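PDB 3E99: benzoate 1,2-dioxygenase beta subunit from Burkholderia mallei ATCC 23344, which serves as the small, non-catalytic partner of the iron-containing alpha subunit in the dioxygenase that dihydroxylates benzoate, and probably has a structural role. Local coordinates for the interface of chains A and B. Residues are numbered along the deposited sequence; one frame, centred on the assembly and turned at random. Chains: chain A/B, Benzoate 1,2-dioxygenase beta subunit.

The interface of chains A and B. Residues chain A 89, 118, 120, 123; chain B 44, 46, 150-154.
A cation-pi stack between an arginine from the start of strand 89-103 of one beta subunit and an indole of the next forms part of a subunit interface within the deposited trimer, the arrangement expected of ring-hydroxylating dioxygenase beta subunits. A:Arg89, with CG anti to its carbonyl carbon (chi1 -57°) and the chain extended to NE, reaches tip to tip toward B:Trp44. Its guanidinium lies nearly parallel to the indole, the planes 8° apart: NE of A:Arg89 sits 3.4 Å from the centroid of the six-membered ring of B:Trp44, while NH1 covers the five-membered ring. With one face on the indole, the guanidinium meets its polar partners at its edge. NH1 of A:Arg89 makes a salt-bridged hydrogen bond of 2.7 Å to carboxylate OD1 of B:Asp153, reaching that oxygen from above the carboxylate plane, and a second of 3.0 Å to the backbone O of B:Lys151. NH2 points to the poorly ordered B:Asp46, a weaker ion pair. The two bonds on NH1 should fix the rotation of the group. In the second shell, indole NE1 of B:Trp44 donates to O of B:Leu150 at 2.7 Å, tying the stacking platform to the segment that supplies the acceptors. Alongside, A:Tyr118, CG anti to its backbone N (chi1 175°), lays a ring face on the backbone of B:Asn152, whose CA stands 3.8 Å from the ring centroid. CB of B:Asn152 also packs against CG2 of A:Val123, 3.8 Å away. Chain A contributes the start of strand 89-103, the end of strand 106-119 and the start of strand 122-135; chain B contributes the loop following strand 145-150 and the loop residues B:Trp44 and B:Asp46 beyond strand 37-42.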
loop_
_atom_site.group_PDB
_atom_site.type_symbol
_atom_site.label_atom_id
_atom_site.label_comp_id
_atom_site.label_asym_id
_atom_site.label_seq_id
_atom_site.Cartn_x
_atom_site.Cartn_y
_atom_site.Cartn_z
ATOM N N ARG A 89 8.089 14.798 -8.132
ATOM C CA ARG A 89 8.469 13.431 -7.773
ATOM C C ARG A 89 7.208 12.655 -7.485
ATOM O O ARG A 89 6.367 13.125 -6.744
ATOM C CB ARG A 89 9.373 13.429 -6.557
ATOM C CG ARG A 89 10.636 14.292 -6.762
ATOM C CD ARG A 89 11.351 14.489 -5.490
ATOM N NE ARG A 89 12.345 15.544 -5.615
ATOM C CZ ARG A 89 12.785 16.299 -4.616
ATOM N NH1 ARG A 89 12.313 16.138 -3.393
ATOM N NH2 ARG A 89 13.714 17.230 -4.846
ATOM N N TYR A 118 4.866 15.105 -5.458
ATOM C CA TYR A 118 5.404 16.229 -4.709
ATOM C C TYR A 118 6.212 17.079 -5.629
ATOM O O TYR A 118 7.026 16.572 -6.373
ATOM C CB TYR A 118 6.290 15.759 -3.546
ATOM C CG TYR A 118 6.967 16.882 -2.811
ATOM C CD1 TYR A 118 6.298 17.585 -1.828
ATOM C CD2 TYR A 118 8.272 17.252 -3.117
ATOM C CE1 TYR A 118 6.912 18.613 -1.156
ATOM C CE2 TYR A 118 8.878 18.296 -2.459
ATOM C CZ TYR A 118 8.209 18.961 -1.485
ATOM O OH TYR A 118 8.859 19.999 -0.822
ATOM N N TYR A 120 8.054 20.871 -4.683
ATOM C CA TYR A 120 8.328 22.126 -3.987
ATOM C C TYR A 120 7.801 22.173 -2.557
ATOM O O TYR A 120 8.562 21.962 -1.618
ATOM C CB TYR A 120 7.806 23.315 -4.811
ATOM C CG TYR A 120 8.172 24.683 -4.245
ATOM C CD1 TYR A 120 9.470 24.965 -3.802
ATOM C CD2 TYR A 120 7.221 25.700 -4.157
ATOM C CE1 TYR A 120 9.807 26.223 -3.279
ATOM C CE2 TYR A 120 7.552 26.962 -3.638
ATOM C CZ TYR A 120 8.842 27.211 -3.202
ATOM O OH TYR A 120 9.161 28.449 -2.683
ATOM N N VAL A 123 2.216 18.276 -1.343
ATOM C CA VAL A 123 1.964 16.882 -1.749
ATOM C C VAL A 123 0.532 16.780 -2.296
ATOM O O VAL A 123 -0.409 17.306 -1.683
ATOM C CB VAL A 123 2.088 15.883 -0.581
ATOM C CG1 VAL A 123 1.754 14.448 -1.052
ATOM C CG2 VAL A 123 3.483 15.938 0.039
ATOM N N TRP B 44 18.598 16.031 -1.317
ATOM C CA TRP B 44 18.463 16.368 -2.726
ATOM C C TRP B 44 19.284 17.633 -2.938
ATOM O O TRP B 44 19.069 18.636 -2.252
ATOM C CB TRP B 44 17.005 16.640 -3.094
ATOM C CG TRP B 44 16.117 15.437 -3.027
ATOM C CD1 TRP B 44 15.544 14.900 -1.903
ATOM C CD2 TRP B 44 15.686 14.627 -4.125
ATOM N NE1 TRP B 44 14.794 13.801 -2.235
ATOM C CE2 TRP B 44 14.850 13.611 -3.589
ATOM C CE3 TRP B 44 15.911 14.664 -5.509
ATOM C CZ2 TRP B 44 14.244 12.633 -4.388
ATOM C CZ3 TRP B 44 15.314 13.679 -6.309
ATOM C CH2 TRP B 44 14.487 12.676 -5.739
ATOM N N ASP B 46 19.376 20.011 -5.493
ATOM C CA ASP B 46 18.740 20.599 -6.676
ATOM C C ASP B 46 18.376 22.065 -6.427
ATOM O O ASP B 46 19.241 22.939 -6.477
ATOM C CB ASP B 46 17.519 19.762 -7.136
ATOM C CG ASP B 46 16.402 19.690 -6.087
ATOM O OD1 ASP B 46 16.700 19.788 -4.873
ATOM O OD2 ASP B 46 15.220 19.532 -6.486
ATOM N N LEU B 150 13.706 10.076 0.277
ATOM C CA LEU B 150 12.512 10.800 0.711
ATOM C C LEU B 150 12.098 11.741 -0.379
ATOM O O LEU B 150 12.813 12.702 -0.721
ATOM C CB LEU B 150 12.772 11.590 1.968
ATOM C CG LEU B 150 11.646 12.462 2.501
ATOM C CD1 LEU B 150 10.544 11.613 3.048
ATOM C CD2 LEU B 150 12.230 13.375 3.543
ATOM N N LYS B 151 10.919 11.505 -0.921
ATOM C CA LYS B 151 10.465 12.333 -2.007
ATOM C C LYS B 151 9.827 13.652 -1.600
ATOM O O LYS B 151 9.956 14.627 -2.330
ATOM C CB LYS B 151 9.596 11.549 -2.986
ATOM C CG LYS B 151 10.397 10.548 -3.813
ATOM C CD LYS B 151 9.556 9.795 -4.824
ATOM C CE LYS B 151 10.472 8.937 -5.691
ATOM N NZ LYS B 151 9.803 8.127 -6.718
ATOM N N ASN B 152 9.158 13.708 -0.453
ATOM C CA ASN B 152 8.575 14.966 -0.021
ATOM C C ASN B 152 9.465 15.553 1.051
ATOM O O ASN B 152 9.167 15.508 2.232
ATOM C CB ASN B 152 7.098 14.830 0.401
ATOM C CG ASN B 152 6.893 13.925 1.596
ATOM O OD1 ASN B 152 7.493 12.849 1.728
ATOM N ND2 ASN B 152 6.050 14.362 2.474
ATOM N N ASP B 153 10.610 16.038 0.610
ATOM C CA ASP B 153 11.672 16.400 1.536
ATOM C C ASP B 153 11.513 17.796 2.156
ATOM O O ASP B 153 11.989 18.012 3.265
ATOM C CB ASP B 153 13.054 16.238 0.891
ATOM C CG ASP B 153 13.267 17.140 -0.276
ATOM O OD1 ASP B 153 12.303 17.384 -1.042
ATOM O OD2 ASP B 153 14.412 17.596 -0.437
ATOM N N TYR B 154 10.844 18.718 1.470
ATOM C CA TYR B 154 10.590 20.051 2.024
ATOM C C TYR B 154 9.201 20.095 2.667
ATOM O O TYR B 154 9.077 20.175 3.897
ATOM C CB TYR B 154 10.717 21.124 0.940
#